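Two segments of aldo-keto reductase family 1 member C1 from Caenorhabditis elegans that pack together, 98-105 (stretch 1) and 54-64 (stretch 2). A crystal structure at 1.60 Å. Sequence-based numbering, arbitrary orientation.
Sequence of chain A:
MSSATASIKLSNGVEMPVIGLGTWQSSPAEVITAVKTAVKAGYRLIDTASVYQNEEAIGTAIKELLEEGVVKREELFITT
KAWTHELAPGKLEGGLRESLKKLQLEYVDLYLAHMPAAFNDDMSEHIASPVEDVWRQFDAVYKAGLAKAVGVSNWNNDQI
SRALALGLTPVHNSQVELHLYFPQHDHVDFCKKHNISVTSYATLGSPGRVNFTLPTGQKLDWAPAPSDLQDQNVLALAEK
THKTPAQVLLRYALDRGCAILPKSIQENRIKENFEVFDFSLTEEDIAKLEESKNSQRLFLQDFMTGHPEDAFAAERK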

ATOM      1  N   GLU A  98     -16.540  -1.999  12.357  1.00 23.76           N
ATOM      2  CA  GLU A  98     -16.433  -0.585  12.690  1.00 25.25           C
ATOM      3  C   GLU A  98     -15.905   0.177  11.471  1.00 23.55           C
ATOM      4  O   GLU A  98     -16.389   1.265  11.157  1.00 23.39           O
ATOM      5  CB  GLU A  98     -15.507  -0.387  13.895  1.00 28.63           C
ATOM      6  CG  GLU A  98     -15.410   1.059  14.373  1.00 33.23           C
ATOM      7  CD  GLU A  98     -16.777   1.707  14.553  1.00 36.73           C
ATOM      8  OE1 GLU A  98     -17.616   1.142  15.287  1.00 37.16           O
ATOM      9  OE2 GLU A  98     -17.007   2.783  13.960  1.00 38.16           O
ATOM     10  N   SER A  99     -14.916  -0.395  10.783  1.00 20.55           N
ATOM     11  CA  SER A  99     -14.369   0.245   9.591  1.00 20.01           C
ATOM     12  C   SER A  99     -15.454   0.353   8.512  1.00 18.87           C
ATOM     13  O   SER A  99     -15.544   1.364   7.814  1.00 19.34           O
ATOM     14  CB  SER A  99     -13.175  -0.546   9.041  1.00 20.29           C
ATOM     15  OG  SER A  99     -12.050  -0.451   9.905  1.00 21.64           O
ATOM     16  N   LEU A 100     -16.276  -0.687   8.381  1.00 19.59           N
ATOM     17  CA  LEU A 100     -17.351  -0.684   7.395  1.00 20.91           C
ATOM     18  C   LEU A 100     -18.379   0.401   7.716  1.00 22.43           C
ATOM     19  O   LEU A 100     -18.919   1.044   6.813  1.00 23.92           O
ATOM     20  CB  LEU A 100     -18.032  -2.058   7.339  1.00 21.37           C
ATOM     21  CG  LEU A 100     -17.216  -3.184   6.702  1.00 22.01           C
ATOM     22  CD1 LEU A 100     -17.960  -4.505   6.840  1.00 23.11           C
ATOM     23  CD2 LEU A 100     -16.964  -2.866   5.234  1.00 22.91           C
ATOM     24  N   LYS A 101     -18.647   0.608   8.999  1.00 23.24           N
ATOM     25  CA  LYS A 101     -19.602   1.632   9.406  1.00 24.65           C
ATOM     26  C   LYS A 101     -19.087   3.014   9.007  1.00 25.06           C
ATOM     27  O   LYS A 101     -19.828   3.825   8.448  1.00 23.89           O
ATOM     28  CB  LYS A 101     -19.824   1.576  10.919  1.00 27.63           C
ATOM     29  CG  LYS A 101     -20.793   2.619  11.444  1.00 30.99           C
ATOM     30  CD  LYS A 101     -20.918   2.529  12.959  1.00 34.56           C
ATOM     31  CE  LYS A 101     -21.939   3.527  13.490  1.00 36.30           C
ATOM     32  NZ  LYS A 101     -21.633   4.916  13.040  1.00 39.82           N
ATOM     33  N   LYS A 102     -17.814   3.279   9.288  1.00 22.95           N
ATOM     34  CA  LYS A 102     -17.213   4.567   8.947  1.00 23.93           C
ATOM     35  C   LYS A 102     -17.148   4.774   7.436  1.00 23.32           C
ATOM     36  O   LYS A 102     -17.388   5.876   6.937  1.00 23.90           O
ATOM     37  CB  LYS A 102     -15.804   4.666   9.538  1.00 24.90           C
ATOM     38  CG  LYS A 102     -15.775   4.694  11.054  1.00 27.12           C
ATOM     39  CD  LYS A 102     -14.360   4.519  11.585  1.00 28.77           C
ATOM     40  CE  LYS A 102     -14.337   4.541  13.104  1.00 29.38           C
ATOM     41  NZ  LYS A 102     -13.004   4.161  13.630  1.00 31.94           N
ATOM     42  N   LEU A 103     -16.827   3.710   6.712  1.00 22.20           N
ATOM     43  CA  LEU A 103     -16.731   3.774   5.258  1.00 22.31           C
ATOM     44  C   LEU A 103     -18.101   3.787   4.588  1.00 22.68           C
ATOM     45  O   LEU A 103     -18.210   4.087   3.398  1.00 23.14           O
ATOM     46  CB  LEU A 103     -15.927   2.578   4.744  1.00 22.22           C
ATOM     47  CG  LEU A 103     -14.423   2.619   5.037  1.00 21.91           C
ATOM     48  CD1 LEU A 103     -13.809   1.247   4.778  1.00 20.46           C
ATOM     49  CD2 LEU A 103     -13.765   3.682   4.162  1.00 22.34           C
ATOM     50  N   GLN A 104     -19.136   3.469   5.363  1.00 24.01           N
ATOM     51  CA  GLN A 104     -20.506   3.409   4.861  1.00 25.90           C
ATOM     52  C   GLN A 104     -20.604   2.364   3.750  1.00 25.29           C
ATOM     53  O   GLN A 104     -21.266   2.575   2.733  1.00 26.14           O
ATOM     54  CB  GLN A 104     -20.948   4.777   4.332  1.00 27.29           C
ATOM     55  CG  GLN A 104     -20.994   5.870   5.387  1.00 30.53           C
ATOM     56  CD  GLN A 104     -21.615   7.162   4.870  1.00 32.58           C
ATOM     57  OE1 GLN A 104     -22.793   7.192   4.502  1.00 35.07           O
ATOM     58  NE2 GLN A 104     -20.826   8.231   4.840  1.00 32.75           N
ATOM     59  N   LEU A 105     -19.933   1.236   3.950  1.00 23.65           N
ATOM     60  CA  LEU A 105     -19.935   0.154   2.973  1.00 23.69           C
ATOM     61  C   LEU A 105     -20.459  -1.135   3.593  1.00 23.61           C
ATOM     62  O   LEU A 105     -20.432  -1.305   4.814  1.00 24.68           O
ATOM     63  CB  LEU A 105     -18.518  -0.085   2.445  1.00 23.20           C
ATOM     64  CG  LEU A 105     -17.807   1.083   1.760  1.00 24.30           C
ATOM     65  CD1 LEU A 105     -16.367   0.692   1.466  1.00 24.74           C
ATOM     66  CD2 LEU A 105     -18.540   1.468   0.491  1.00 23.79           C
TER
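Stretch 2 54-64: NEEAIGTAIKE

Stretch 2 is helical from E55 to E64, with N54 at the N-cap position, and its helix continues further along the chain. It lies across the last turns of the helix of stretch 1, which ends at L103. The two helices run in broadly the same direction, their axes crossing at 43° with a closest approach of 7.7 Å. The backbones come nearest where L103 faces G59, with CA atoms 3.9 Å apart; the CA atoms of K102 and E56 are 4.4 Å apart. Such close approach depends on G59, since a CB at this position would point toward stretch 1 and lie 2.5 Å from K102 O. Instead, G59 CA rests 3.4 Å from L103 O.

E55 covers the most surface. In the first turn of its helix, its CA-to-CB bond points toward stretch 1, and the side chain (chi1 m, chi2 t) accepts a hydrogen bond from S99, with S99 OG 2.9 Å from E55 OE2. The other carboxylate oxygen, E55 OE1, is 4.4 Å from K102 NZ, beyond salt-bridge range, and a water joins the two charges: it donates to E55 OE1 and accepts from K102 NZ, at 2.7 Å in each case. The aliphatic part of K102 still passes close by, with its CD 3.8 Å from E55 OE1.

L103 is the second main contributor. Its CB points sideways, but the end of the side chain comes nearer, so that L103 CD2 lies 3.5 Å from E55 O and 4.0 Å from I58 CG2, the latter an apolar contact.

K102, the third, has its CB directed toward stretch 2 while the end of its side chain leads away. Its backbone contributes as well: K102 O receives a CA-H...O contact from E56 CA at 3.5 Å, nearly straight at 168°. That carbonyl is also reached by a second water, which donates to K102 O and to E56 O, both at 2.7 Å, and accepts from Q104 NE2 at 2.9 Å. A third water donates to L103 O at 2.8 Å and to G59 O at 3.0 Å, so carbonyls at the end of one helix are tied to carbonyls along the other by solvent.

Beyond L103, Q104 leaves helical geometry with positive phi; its CA-to-CB bond points toward stretch 2, and Q104 OE1 lies 3.5 Å from K63 CD.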

ATOM      1  N   ASN A  54      -8.996   8.143   8.982  1.00 22.12           N
ATOM      2  CA  ASN A  54      -9.573   8.890   7.868  1.00 21.96           C
ATOM      3  C   ASN A  54     -10.631   8.095   7.106  1.00 22.25           C
ATOM      4  O   ASN A  54     -11.081   8.522   6.043  1.00 23.25           O
ATOM      5  CB  ASN A  54      -8.479   9.352   6.895  1.00 22.98           C
ATOM      6  CG  ASN A  54      -7.746   8.196   6.238  1.00 22.87           C
ATOM      7  OD1 ASN A  54      -8.204   7.063   6.270  1.00 23.60           O
ATOM      8  ND2 ASN A  54      -6.600   8.492   5.622  1.00 24.58           N
ATOM      9  N   GLU A  55     -11.036   6.950   7.650  1.00 21.63           N
ATOM     10  CA  GLU A  55     -12.041   6.117   6.990  1.00 23.04           C
ATOM     11  C   GLU A  55     -13.391   6.824   6.882  1.00 23.14           C
ATOM     12  O   GLU A  55     -14.084   6.693   5.876  1.00 22.30           O
ATOM     13  CB  GLU A  55     -12.216   4.790   7.740  1.00 23.89           C
ATOM     14  CG  GLU A  55     -10.988   3.880   7.704  1.00 24.56           C
ATOM     15  CD  GLU A  55     -11.168   2.627   8.545  1.00 24.48           C
ATOM     16  OE1 GLU A  55     -11.541   2.757   9.732  1.00 25.01           O
ATOM     17  OE2 GLU A  55     -10.931   1.514   8.028  1.00 25.38           O
ATOM     18  N   GLU A  56     -13.762   7.574   7.914  1.00 23.65           N
ATOM     19  CA  GLU A  56     -15.037   8.282   7.902  1.00 25.86           C
ATOM     20  C   GLU A  56     -15.067   9.303   6.760  1.00 24.95           C
ATOM     21  O   GLU A  56     -16.064   9.426   6.044  1.00 24.58           O
ATOM     22  CB  GLU A  56     -15.260   8.969   9.250  1.00 28.84           C
ATOM     23  CG  GLU A  56     -16.670   9.489   9.474  1.00 36.16           C
ATOM     24  CD  GLU A  56     -16.879   9.981  10.898  1.00 39.18           C
ATOM     25  OE1 GLU A  56     -16.795   9.153  11.831  1.00 42.79           O
ATOM     26  OE2 GLU A  56     -17.119  11.192  11.086  1.00 42.55           O
ATOM     27  N   ALA A  57     -13.964  10.022   6.587  1.00 23.45           N
ATOM     28  CA  ALA A  57     -13.858  11.021   5.530  1.00 22.96           C
ATOM     29  C   ALA A  57     -13.917  10.347   4.161  1.00 23.19           C
ATOM     30  O   ALA A  57     -14.566  10.844   3.239  1.00 23.23           O
ATOM     31  CB  ALA A  57     -12.557  11.801   5.678  1.00 21.81           C
ATOM     32  N   ILE A  58     -13.241   9.209   4.029  1.00 22.46           N
ATOM     33  CA  ILE A  58     -13.241   8.482   2.768  1.00 21.81           C
ATOM     34  C   ILE A  58     -14.657   8.007   2.453  1.00 21.26           C
ATOM     35  O   ILE A  58     -15.075   8.006   1.295  1.00 22.54           O
ATOM     36  CB  ILE A  58     -12.275   7.276   2.819  1.00 19.99           C
ATOM     37  CG1 ILE A  58     -10.836   7.785   2.954  1.00 21.48           C
ATOM     38  CG2 ILE A  58     -12.432   6.420   1.566  1.00 21.10           C
ATOM     39  CD1 ILE A  58      -9.789   6.694   3.088  1.00 22.15           C
ATOM     40  N   GLY A  59     -15.392   7.619   3.490  1.00 22.57           N
ATOM     41  CA  GLY A  59     -16.759   7.167   3.300  1.00 22.97           C
ATOM     42  C   GLY A  59     -17.598   8.298   2.739  1.00 23.07           C
ATOM     43  O   GLY A  59     -18.447   8.093   1.868  1.00 22.67           O
ATOM     44  N   THR A  60     -17.353   9.504   3.237  1.00 23.36           N
ATOM     45  CA  THR A  60     -18.081  10.680   2.776  1.00 24.45           C
ATOM     46  C   THR A  60     -17.710  10.966   1.323  1.00 24.63           C
ATOM     47  O   THR A  60     -18.572  11.274   0.500  1.00 24.76           O
ATOM     48  CB  THR A  60     -17.758  11.908   3.655  1.00 26.11           C
ATOM     49  OG1 THR A  60     -18.209  11.662   4.993  1.00 27.05           O
ATOM     50  CG2 THR A  60     -18.453  13.159   3.120  1.00 27.38           C
ATOM     51  N   ALA A  61     -16.425  10.849   1.007  1.00 23.45           N
ATOM     52  CA  ALA A  61     -15.955  11.088  -0.350  1.00 23.95           C
ATOM     53  C   ALA A  61     -16.619  10.124  -1.329  1.00 23.45           C
ATOM     54  O   ALA A  61     -17.090  10.526  -2.394  1.00 24.63           O
ATOM     55  CB  ALA A  61     -14.436  10.939  -0.413  1.00 23.45           C
ATOM     56  N   ILE A  62     -16.650   8.846  -0.967  1.00 23.30           N
ATOM     57  CA  ILE A  62     -17.259   7.831  -1.820  1.00 24.18           C
ATOM     58  C   ILE A  62     -18.747   8.114  -1.999  1.00 26.62           C
ATOM     59  O   ILE A  62     -19.285   7.983  -3.098  1.00 25.89           O
ATOM     60  CB  ILE A  62     -17.080   6.426  -1.220  1.00 25.10           C
ATOM     61  CG1 ILE A  62     -15.589   6.067  -1.199  1.00 23.87           C
ATOM     62  CG2 ILE A  62     -17.875   5.408  -2.030  1.00 23.72           C
ATOM     63  CD1 ILE A  62     -15.281   4.745  -0.526  1.00 24.54           C
ATOM     64  N   LYS A  63     -19.403   8.509  -0.914  1.00 27.21           N
ATOM     65  CA  LYS A  63     -20.824   8.813  -0.958  1.00 30.35           C
ATOM     66  C   LYS A  63     -21.083   9.918  -1.985  1.00 30.00           C
ATOM     67  O   LYS A  63     -21.978   9.800  -2.822  1.00 31.49           O
ATOM     68  CB  LYS A  63     -21.306   9.253   0.427  1.00 31.73           C
ATOM     69  CG  LYS A  63     -22.818   9.257   0.597  1.00 35.55           C
ATOM     70  CD  LYS A  63     -23.210   9.677   2.007  1.00 37.10           C
ATOM     71  CE  LYS A  63     -24.677   9.387   2.299  1.00 40.19           C
ATOM     72  NZ  LYS A  63     -25.603  10.099   1.373  1.00 41.97           N
ATOM     73  N   GLU A  64     -20.292  10.984  -1.924  1.00 30.82           N
ATOM     74  CA  GLU A  64     -20.435  12.101  -2.852  1.00 31.53           C
ATOM     75  C   GLU A  64     -20.191  11.665  -4.295  1.00 30.73           C
ATOM     76  O   GLU A  64     -20.906  12.087  -5.208  1.00 30.69           O
ATOM     77  CB  GLU A  64     -19.467  13.229  -2.479  1.00 32.65           C
ATOM     78  CG  GLU A  64     -19.904  14.052  -1.275  1.00 35.47           C
ATOM     79  CD  GLU A  64     -18.854  15.060  -0.837  1.00 37.74           C
ATOM     80  OE1 GLU A  64     -18.290  15.760  -1.708  1.00 39.91           O
ATOM     81  OE2 GLU A  64     -18.598  15.162   0.382  1.00 39.37           O
TER
HETATM   82  O   HOH W   1     -12.150   1.996  12.205  1.00 29.82           O
HETATM   83  O   HOH W   2     -18.475   8.374   6.599  1.00 29.01           O
HETATM   84  O   HOH W   3     -19.365   5.371   1.184  1.00 25.78           O
HETATM   85  O   HOH W   4     -21.404  11.583   4.918  1.00 51.43           O